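Side-chain contacts in chloromuconate cycloisomerase (Rhodococcus opacus, PDB 4M0X), which is a manganese-binding member of the enolase superfamily, in which an N-terminal capping domain is joined to a barrel-like C-terminal domain: residues P56-E61 / D196-W201; P76-R81 / G87-S92; S147-E152 / S177-D182. One frame throughout, in Å; residues are numbered along the deposited sequence.

Interaction 1 (P56-E61 / D196-W201); sequences PWWGGE and DPNGRW. With MN (manganese (II) ion), chain C.
Trp57 and Asn198 meet ring edge to amide, with the six-membered end of the indole directed at the asparagine. Along Asn198, CB lies 4.0 Å from Trp57 CH2, CG comes to 3.7 Å from that same CH2, and OD1 ends 3.5 Å from it. With CG beside the backbone N (chi1 -72°), the amide is carried to the indole edge. There CG sits in the indole plane, while the amide stands almost upright on it, 82° away. The other branch of the amide, ND2, gives a weak hydrogen bond to Met168 O, which is consistent with OD1 being turned toward the metal. On its five-membered ring, Trp57 NE1 donates to Pro53 O, and CB of Trp58 covers one face of the indole.

Pro197 to Arg200 form a type I' turn, whose two central positions, Asn198 and Gly199, need positive phi, which asparagine and glycine tolerate well. Asp196 OD1 accepts from Asn198 N at 2.9 Å, met from above the carboxylate plane, and so closes an Asx turn. Its other oxygen, OD2, binds manganese at 2.1 Å. One water on the metal accepts from Trp58 NE1 at 2.7 Å; it is modelled implausibly near Asn198 OD1, so that link is doubtful. Arg200 NH1 stands 4.0 Å from Trp57 CE3, and both residues also pack on Gly95 of a second subunit. Glu222 and Asp247 complete the protein ligands of the manganese, a carboxylate site at the C-terminal ends of the barrel strands, covered by a capping-domain loop as in the enolase superfamily.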
loop_
_atom_site.group_PDB
_atom_site.type_symbol
_atom_site.label_atom_id
_atom_site.label_comp_id
_atom_site.label_asym_id
_atom_site.label_seq_id
_atom_site.Cartn_x
_atom_site.Cartn_y
_atom_site.Cartn_z
ATOM N N PRO A 56 15.583 -35.747 3.772
ATOM C CA PRO A 56 14.761 -34.689 4.328
ATOM C C PRO A 56 15.298 -33.272 4.141
ATOM O O PRO A 56 14.673 -32.319 4.588
ATOM C CB PRO A 56 14.647 -35.072 5.803
ATOM C CG PRO A 56 15.912 -35.780 6.071
ATOM C CD PRO A 56 16.250 -36.534 4.817
ATOM N N TRP A 57 16.415 -33.126 3.444
ATOM C CA TRP A 57 16.987 -31.799 3.199
ATOM C C TRP A 57 15.977 -30.838 2.545
ATOM O O TRP A 57 15.929 -29.660 2.901
ATOM C CB TRP A 57 18.279 -31.908 2.368
ATOM C CG TRP A 57 18.024 -32.155 0.888
ATOM C CD1 TRP A 57 17.877 -33.372 0.270
ATOM C CD2 TRP A 57 17.830 -31.162 -0.139
ATOM N NE1 TRP A 57 17.629 -33.199 -1.077
ATOM C CE2 TRP A 57 17.591 -31.858 -1.357
ATOM C CE3 TRP A 57 17.828 -29.752 -0.150
ATOM C CZ2 TRP A 57 17.357 -31.193 -2.576
ATOM C CZ3 TRP A 57 17.609 -29.092 -1.364
ATOM C CH2 TRP A 57 17.371 -29.820 -2.560
ATOM N N TRP A 58 15.155 -31.346 1.622
ATOM C CA TRP A 58 14.271 -30.500 0.831
ATOM C C TRP A 58 12.997 -30.142 1.585
ATOM O O TRP A 58 12.631 -28.974 1.659
ATOM C CB TRP A 58 13.928 -31.212 -0.472
ATOM C CG TRP A 58 13.261 -30.373 -1.580
ATOM C CD1 TRP A 58 13.837 -29.961 -2.748
ATOM C CD2 TRP A 58 11.887 -29.926 -1.636
ATOM N NE1 TRP A 58 12.925 -29.277 -3.514
ATOM C CE2 TRP A 58 11.728 -29.223 -2.852
ATOM C CE3 TRP A 58 10.779 -30.038 -0.764
ATOM C CZ2 TRP A 58 10.508 -28.631 -3.225
ATOM C CZ3 TRP A 58 9.554 -29.438 -1.131
ATOM C CH2 TRP A 58 9.433 -28.751 -2.348
ATOM N N GLY A 59 12.319 -31.151 2.128
ATOM C CA GLY A 59 10.970 -30.974 2.679
ATOM C C GLY A 59 10.751 -31.542 4.078
ATOM O O GLY A 59 9.646 -31.433 4.622
ATOM N N GLY A 60 11.791 -32.139 4.670
ATOM C CA GLY A 60 11.706 -32.649 6.047
ATOM C C GLY A 60 11.087 -34.043 6.192
ATOM O O GLY A 60 10.857 -34.540 7.318
ATOM N N GLU A 61 10.806 -34.669 5.053
ATOM C CA GLU A 61 10.257 -36.010 5.045
ATOM C C GLU A 61 11.372 -36.928 4.579
ATOM O O GLU A 61 12.253 -36.483 3.831
ATOM C CB GLU A 61 9.014 -36.087 4.141
ATOM C CG GLU A 61 7.905 -35.121 4.563
ATOM C CD GLU A 61 6.496 -35.509 4.105
ATOM O OE1 GLU A 61 6.000 -36.596 4.509
ATOM O OE2 GLU A 61 5.857 -34.705 3.375
ATOM N N ASP A 196 18.097 -23.924 -11.186
ATOM C CA ASP A 196 17.494 -24.225 -9.879
ATOM C C ASP A 196 18.491 -24.361 -8.717
ATOM O O ASP A 196 18.998 -25.453 -8.457
ATOM C CB ASP A 196 16.660 -25.493 -9.968
ATOM C CG ASP A 196 15.769 -25.664 -8.769
ATOM O OD1 ASP A 196 15.865 -24.805 -7.877
ATOM O OD2 ASP A 196 14.982 -26.634 -8.708
ATOM N N PRO A 197 18.786 -23.249 -8.027
ATOM C CA PRO A 197 19.639 -23.237 -6.853
ATOM C C PRO A 197 18.967 -23.826 -5.610
ATOM O O PRO A 197 19.571 -23.858 -4.553
ATOM C CB PRO A 197 19.876 -21.745 -6.610
ATOM C CG PRO A 197 19.524 -21.070 -7.885
ATOM C CD PRO A 197 18.432 -21.888 -8.463
ATOM N N ASN A 198 17.721 -24.257 -5.701
ATOM C CA ASN A 198 17.084 -24.888 -4.564
ATOM C C ASN A 198 16.992 -23.954 -3.378
ATOM O O ASN A 198 17.109 -24.373 -2.229
ATOM C CB ASN A 198 17.815 -26.180 -4.197
ATOM C CG ASN A 198 17.579 -27.288 -5.223
ATOM O OD1 ASN A 198 16.475 -27.814 -5.311
ATOM N ND2 ASN A 198 18.614 -27.643 -6.005
ATOM N N GLY A 199 16.793 -22.676 -3.677
ATOM C CA GLY A 199 16.604 -21.651 -2.662
ATOM C C GLY A 199 17.818 -21.379 -1.797
ATOM O O GLY A 199 17.691 -20.814 -0.720
ATOM N N ARG A 200 19.000 -21.766 -2.275
ATOM C CA ARG A 200 20.238 -21.717 -1.476
ATOM C C ARG A 200 21.037 -20.437 -1.725
ATOM O O ARG A 200 22.055 -20.210 -1.075
ATOM C CB ARG A 200 21.124 -22.942 -1.757
ATOM C CG ARG A 200 20.501 -24.280 -1.426
ATOM C CD ARG A 200 21.104 -24.909 -0.176
ATOM N NE ARG A 200 20.167 -24.957 0.958
ATOM C CZ ARG A 200 19.878 -26.055 1.659
ATOM N NH1 ARG A 200 20.466 -27.211 1.361
ATOM N NH2 ARG A 200 19.018 -25.996 2.669
ATOM N N TRP A 201 20.586 -19.611 -2.664
ATOM C CA TRP A 201 21.300 -18.396 -2.975
ATOM C C TRP A 201 20.832 -17.234 -2.123
ATOM O O TRP A 201 19.662 -17.150 -1.768
ATOM C CB TRP A 201 21.101 -18.074 -4.435
ATOM C CG TRP A 201 22.085 -18.756 -5.300
ATOM C CD1 TRP A 201 22.930 -19.776 -4.948
ATOM C CD2 TRP A 201 22.320 -18.499 -6.684
ATOM N NE1 TRP A 201 23.681 -20.153 -6.029
ATOM C CE2 TRP A 201 23.329 -19.386 -7.107
ATOM C CE3 TRP A 201 21.779 -17.598 -7.611
ATOM C CZ2 TRP A 201 23.825 -19.385 -8.415
ATOM C CZ3 TRP A 201 22.275 -17.603 -8.913
ATOM C CH2 TRP A 201 23.285 -18.488 -9.299
HETATM MN MN MN C . 13.177 -27.239 -7.801
HETATM O O HOH W 1 14.084 -28.117 -5.651
HETATM O O HOH W 2 13.613 -25.493 -6.498
#

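Interaction 2 (P76-R81 / G87-S92); sequences PVIIGR and GVASQS
Val77 rests its branched end on Ser92, the residue facing it from helix 86-96. Val77 CB lies 3.6 Å from Ser92 CB, and both methyls crowd round the same carbon, so a beta-branched residue gives a broad contact from a short side chain. Ser92 suits an apolar neighbour, since its CB faces the valine while its hydroxyl is satisfied within the helix: OG donates to Val88 O at 2.7 Å, and Ser92 N reaches that oxygen from the opposite face of the carbonyl plane. Ile78 follows, its CD1 placed 3.9 Å from Ala89 CB, and the same side chain also packs on Ile5, Met8 and Ile107. The short link between helices 63-74 and 86-96 of the N-terminal capping domain is thereby folded back against the second of these helices. A type II turn runs from Ile78 to Arg81, and Gly80 takes its third position, with the positive phi that suits glycine. The side chain of Arg81 then reaches back to the helix. Its CD comes to 3.5 Å from Ala89 CB, a methyl small enough to let the arginine lie close. A bend at chi3 (-36°) lays one guanidinium face over the peptide joining Val88 and Ala89, with Ala89 N 4.1 Å above the plane. NE donates to Val77 O at 3.0 Å, the C=O...N angle being 174°, and NH1 donates to Thr85 OG1.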
loop_
_atom_site.group_PDB
_atom_site.type_symbol
_atom_site.label_atom_id
_atom_site.label_comp_id
_atom_site.label_asym_id
_atom_site.label_seq_id
_atom_site.Cartn_x
_atom_site.Cartn_y
_atom_site.Cartn_z
ATOM N N PRO A 76 -5.166 -45.590 10.391
ATOM C CA PRO A 76 -6.419 -45.517 11.140
ATOM C C PRO A 76 -7.571 -44.763 10.502
ATOM O O PRO A 76 -8.727 -45.079 10.807
ATOM C CB PRO A 76 -6.015 -44.791 12.430
ATOM C CG PRO A 76 -4.562 -44.439 12.274
ATOM C CD PRO A 76 -4.033 -45.442 11.317
ATOM N N VAL A 77 -7.310 -43.769 9.661
ATOM C CA VAL A 77 -8.440 -43.215 8.914
ATOM C C VAL A 77 -8.606 -43.802 7.505
ATOM O O VAL A 77 -9.454 -43.342 6.747
ATOM C CB VAL A 77 -8.518 -41.664 8.916
ATOM C CG1 VAL A 77 -9.105 -41.155 10.231
ATOM C CG2 VAL A 77 -7.172 -41.020 8.616
ATOM N N ILE A 78 -7.829 -44.825 7.159
ATOM C CA ILE A 78 -7.937 -45.437 5.824
ATOM C C ILE A 78 -8.462 -46.879 5.856
ATOM O O ILE A 78 -9.349 -47.243 5.069
ATOM C CB ILE A 78 -6.603 -45.347 5.027
ATOM C CG1 ILE A 78 -6.049 -43.899 5.027
ATOM C CG2 ILE A 78 -6.760 -45.878 3.611
ATOM C CD1 ILE A 78 -6.917 -42.862 4.340
ATOM N N ILE A 79 -7.923 -47.706 6.749
ATOM C CA ILE A 79 -8.477 -49.045 6.957
ATOM C C ILE A 79 -9.952 -48.980 7.418
ATOM O O ILE A 79 -10.282 -48.339 8.426
ATOM C CB ILE A 79 -7.655 -49.823 8.003
ATOM C CG1 ILE A 79 -6.138 -49.672 7.767
ATOM C CG2 ILE A 79 -8.124 -51.271 8.092
ATOM C CD1 ILE A 79 -5.514 -50.577 6.719
ATOM N N GLY A 80 -10.834 -49.632 6.666
ATOM C CA GLY A 80 -12.253 -49.722 7.017
ATOM C C GLY A 80 -13.136 -48.637 6.429
ATOM O O GLY A 80 -14.364 -48.636 6.648
ATOM N N ARG A 81 -12.503 -47.717 5.691
ATOM C CA ARG A 81 -13.177 -46.591 5.045
ATOM C C ARG A 81 -13.728 -46.955 3.673
ATOM O O ARG A 81 -13.286 -47.922 3.038
ATOM C CB ARG A 81 -12.215 -45.409 4.932
ATOM C CG ARG A 81 -12.349 -44.575 3.651
ATOM C CD ARG A 81 -11.666 -43.189 3.640
ATOM N NE ARG A 81 -11.697 -42.459 4.914
ATOM C CZ ARG A 81 -12.775 -41.887 5.452
ATOM N NH1 ARG A 81 -13.949 -41.956 4.814
ATOM N NH2 ARG A 81 -12.671 -41.247 6.632
ATOM N N GLY A 87 -12.083 -37.468 -0.577
ATOM C CA GLY A 87 -12.214 -36.151 0.040
ATOM C C GLY A 87 -12.115 -36.224 1.550
ATOM O O GLY A 87 -11.293 -35.522 2.164
ATOM N N VAL A 88 -12.928 -37.095 2.148
ATOM C CA VAL A 88 -12.992 -37.196 3.618
ATOM C C VAL A 88 -11.730 -37.841 4.172
ATOM O O VAL A 88 -11.330 -37.567 5.311
ATOM C CB VAL A 88 -14.209 -38.008 4.120
ATOM C CG1 VAL A 88 -14.347 -37.875 5.646
ATOM C CG2 VAL A 88 -15.486 -37.560 3.419
ATOM N N ALA A 89 -11.128 -38.714 3.363
ATOM C CA ALA A 89 -9.930 -39.415 3.763
ATOM C C ALA A 89 -8.809 -38.386 3.847
ATOM O O ALA A 89 -7.972 -38.436 4.756
ATOM C CB ALA A 89 -9.603 -40.510 2.767
ATOM N N SER A 90 -8.823 -37.427 2.920
ATOM C CA SER A 90 -7.811 -36.383 2.917
ATOM C C SER A 90 -7.994 -35.465 4.101
ATOM O O SER A 90 -7.016 -35.111 4.757
ATOM C CB SER A 90 -7.832 -35.593 1.629
ATOM O OG SER A 90 -7.496 -36.423 0.551
ATOM N N GLN A 91 -9.238 -35.087 4.394
ATOM C CA GLN A 91 -9.475 -34.206 5.531
ATOM C C GLN A 91 -9.188 -34.922 6.851
ATOM O O GLN A 91 -8.668 -34.321 7.786
ATOM C CB GLN A 91 -10.877 -33.635 5.514
ATOM C CG GLN A 91 -11.098 -32.595 6.600
ATOM C CD GLN A 91 -12.410 -31.851 6.446
ATOM O OE1 GLN A 91 -13.034 -31.875 5.377
ATOM N NE2 GLN A 91 -12.836 -31.173 7.515
ATOM N N SER A 92 -9.511 -36.209 6.916
ATOM C CA SER A 92 -9.183 -37.022 8.072
ATOM C C SER A 92 -7.703 -36.976 8.340
ATOM O O SER A 92 -7.281 -36.667 9.451
ATOM C CB SER A 92 -9.612 -38.453 7.840
ATOM O OG SER A 92 -11.026 -38.570 7.828
#

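Interaction 3 (S147-E152 / S177-D182); sequences SDLIDE and SRRVLD
Leu149 touches the guanidinium of Arg179 at its edge, with CD1 in the guanidinium plane and 3.6 Å from NH1. This is the close-packed, buried end of the contact. Arg179 reaches it with a straight start, CG anti to the backbone N (chi1 175°) and chi2 also extended, before a bend at chi3 swings the flat group across. Burying such a charge is feasible because its nitrogens have partners: NH2 makes a salt bridge with Asp176 and a hydrogen bond to Lys167 O, and NH1 gives a weak one to Gly144 O. The methyl Val180 CG2 covers part of one guanidinium face, 4.0 Å above it. Leucine suits the opposing place, since it offers a methyl to the edge while also packing on Phe141 of strand 134-141. Helices 146-159 and 173-183 are successive outer helices of the enolase-type barrel, linked through strand 163-167, and this contact joins their sides. At the neighbouring Ile150, opposite Asp182 one turn on from Arg179, the fit is looser. Ile150 and Asp182 have the closest CA atoms, 8.2 Å apart, yet Ile150 meets backbone: its extended CD1 ends 3.9 Å from Asp182 O. Asp182 CB stays 5.1 Å from Ile150 CD1, and its carboxylate is farther off still. Both residues are partly exposed, and a long apolar side chain there reaches toward the second helix and also packs on Cys186.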
loop_
_atom_site.group_PDB
_atom_site.type_symbol
_atom_site.label_atom_id
_atom_site.label_comp_id
_atom_site.label_asym_id
_atom_site.label_seq_id
_atom_site.Cartn_x
_atom_site.Cartn_y
_atom_site.Cartn_z
ATOM N N SER A 147 32.438 -30.462 -17.863
ATOM C CA SER A 147 33.041 -31.336 -18.854
ATOM C C SER A 147 32.019 -32.422 -19.252
ATOM O O SER A 147 31.588 -32.521 -20.422
ATOM C CB SER A 147 34.285 -31.961 -18.229
ATOM O OG SER A 147 34.960 -32.781 -19.152
ATOM N N ASP A 148 31.648 -33.218 -18.239
ATOM C CA ASP A 148 30.619 -34.241 -18.312
ATOM C C ASP A 148 29.361 -33.704 -18.974
ATOM O O ASP A 148 28.790 -34.369 -19.839
ATOM C CB ASP A 148 30.248 -34.725 -16.896
ATOM C CG ASP A 148 31.317 -35.617 -16.250
ATOM O OD1 ASP A 148 32.450 -35.726 -16.773
ATOM O OD2 ASP A 148 31.006 -36.215 -15.193
ATOM N N LEU A 149 28.935 -32.506 -18.566
ATOM C CA LEU A 149 27.665 -31.963 -19.025
ATOM C C LEU A 149 27.683 -31.533 -20.493
ATOM O O LEU A 149 26.669 -31.689 -21.173
ATOM C CB LEU A 149 27.137 -30.846 -18.116
ATOM C CG LEU A 149 27.008 -31.059 -16.599
ATOM C CD1 LEU A 149 26.648 -29.725 -15.968
ATOM C CD2 LEU A 149 26.012 -32.132 -16.172
ATOM N N ILE A 150 28.807 -31.022 -21.005
ATOM C CA ILE A 150 28.873 -30.720 -22.447
ATOM C C ILE A 150 28.710 -31.992 -23.325
ATOM O O ILE A 150 28.062 -31.972 -24.387
ATOM C CB ILE A 150 30.104 -29.870 -22.831
ATOM C CG1 ILE A 150 29.981 -28.461 -22.217
ATOM C CG2 ILE A 150 30.201 -29.741 -24.344
ATOM C CD1 ILE A 150 31.131 -27.506 -22.512
ATOM N N ASP A 151 29.261 -33.101 -22.853
ATOM C CA ASP A 151 29.063 -34.385 -23.512
ATOM C C ASP A 151 27.633 -34.931 -23.309
ATOM O O ASP A 151 27.167 -35.735 -24.116
ATOM C CB ASP A 151 30.136 -35.406 -23.076
ATOM N N GLU A 152 26.936 -34.505 -22.249
ATOM C CA GLU A 152 25.547 -34.967 -21.993
ATOM C C GLU A 152 24.525 -34.112 -22.740
ATOM O O GLU A 152 23.528 -34.630 -23.260
ATOM C CB GLU A 152 25.213 -35.040 -20.493
ATOM C CG GLU A 152 23.964 -35.873 -20.176
ATOM C CD GLU A 152 23.463 -35.757 -18.734
ATOM O OE1 GLU A 152 23.283 -36.776 -18.048
ATOM O OE2 GLU A 152 23.221 -34.640 -18.266
ATOM N N SER A 177 28.132 -20.608 -11.304
ATOM C CA SER A 177 27.620 -19.884 -12.455
ATOM C C SER A 177 28.585 -19.892 -13.592
ATOM O O SER A 177 28.179 -19.849 -14.743
ATOM C CB SER A 177 27.318 -18.445 -12.086
ATOM O OG SER A 177 26.334 -18.417 -11.078
ATOM N N ARG A 178 29.871 -19.919 -13.278
ATOM C CA ARG A 178 30.874 -20.067 -14.323
ATOM C C ARG A 178 30.683 -21.465 -14.948
ATOM O O ARG A 178 30.549 -21.605 -16.162
ATOM C CB ARG A 178 32.277 -19.865 -13.745
ATOM C CG ARG A 178 33.210 -19.069 -14.643
ATOM C CD ARG A 178 33.696 -19.871 -15.851
ATOM N NE ARG A 178 33.807 -19.027 -17.043
ATOM C CZ ARG A 178 33.036 -19.126 -18.128
ATOM N NH1 ARG A 178 32.091 -20.054 -18.210
ATOM N NH2 ARG A 178 33.225 -18.299 -19.149
ATOM N N ARG A 179 30.602 -22.483 -14.096
ATOM C CA ARG A 179 30.312 -23.835 -14.541
ATOM C C ARG A 179 29.122 -23.863 -15.487
ATOM O O ARG A 179 29.174 -24.479 -16.554
ATOM C CB ARG A 179 30.062 -24.760 -13.344
ATOM C CG ARG A 179 29.641 -26.176 -13.709
ATOM C CD ARG A 179 29.358 -27.002 -12.469
ATOM N NE ARG A 179 28.169 -26.556 -11.729
ATOM C CZ ARG A 179 26.922 -26.990 -11.949
ATOM N NH1 ARG A 179 26.652 -27.901 -12.891
ATOM N NH2 ARG A 179 25.929 -26.528 -11.202
ATOM N N VAL A 180 28.046 -23.190 -15.109
ATOM C CA VAL A 180 26.835 -23.254 -15.921
ATOM C C VAL A 180 27.019 -22.480 -17.217
ATOM O O VAL A 180 26.560 -22.927 -18.275
ATOM C CB VAL A 180 25.591 -22.816 -15.132
ATOM C CG1 VAL A 180 24.376 -22.691 -16.030
ATOM C CG2 VAL A 180 25.321 -23.834 -14.054
ATOM N N LEU A 181 27.709 -21.343 -17.135
ATOM C CA LEU A 181 27.968 -20.534 -18.322
ATOM C C LEU A 181 28.774 -21.364 -19.310
ATOM O O LEU A 181 28.634 -21.201 -20.526
ATOM C CB LEU A 181 28.714 -19.236 -17.981
ATOM C CG LEU A 181 27.997 -18.068 -17.276
ATOM C CD1 LEU A 181 29.024 -17.121 -16.685
ATOM C CD2 LEU A 181 27.048 -17.295 -18.170
ATOM N N ASP A 182 29.606 -22.261 -18.779
ATOM C CA ASP A 182 30.423 -23.129 -19.615
ATOM C C ASP A 182 29.551 -23.975 -20.495
ATOM O O ASP A 182 29.716 -23.966 -21.702
ATOM C CB ASP A 182 31.305 -24.041 -18.774
ATOM C CG ASP A 182 32.682 -23.484 -18.570
ATOM O OD1 ASP A 182 32.836 -22.235 -18.555
ATOM O OD2 ASP A 182 33.617 -24.304 -18.424
#

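In the fold
Interaction 1 joins the two domains, whereas interaction 2 stays within the N-terminal capping domain and interaction 3 within the barrel. Both sets of segments, 76-81 with 87-92 and then 147-152 with 177-182, fall in the chain between residues 61 and 196. Interactions 2 and 3 lie on opposite sides of the chain's centre, their own centres about 48 Å apart; the centre of interaction 1 is about 30 Å from that of interaction 2 and about 22 Å from that of interaction 3. Interactions 1 and 3 touch where Trp201 CH2 packs 3.5 Å from Ser177 OG, so the loop after metal-bearing strand 192-196 leans on outer helix 173-183, linking the manganese site to the barrel's helical layer.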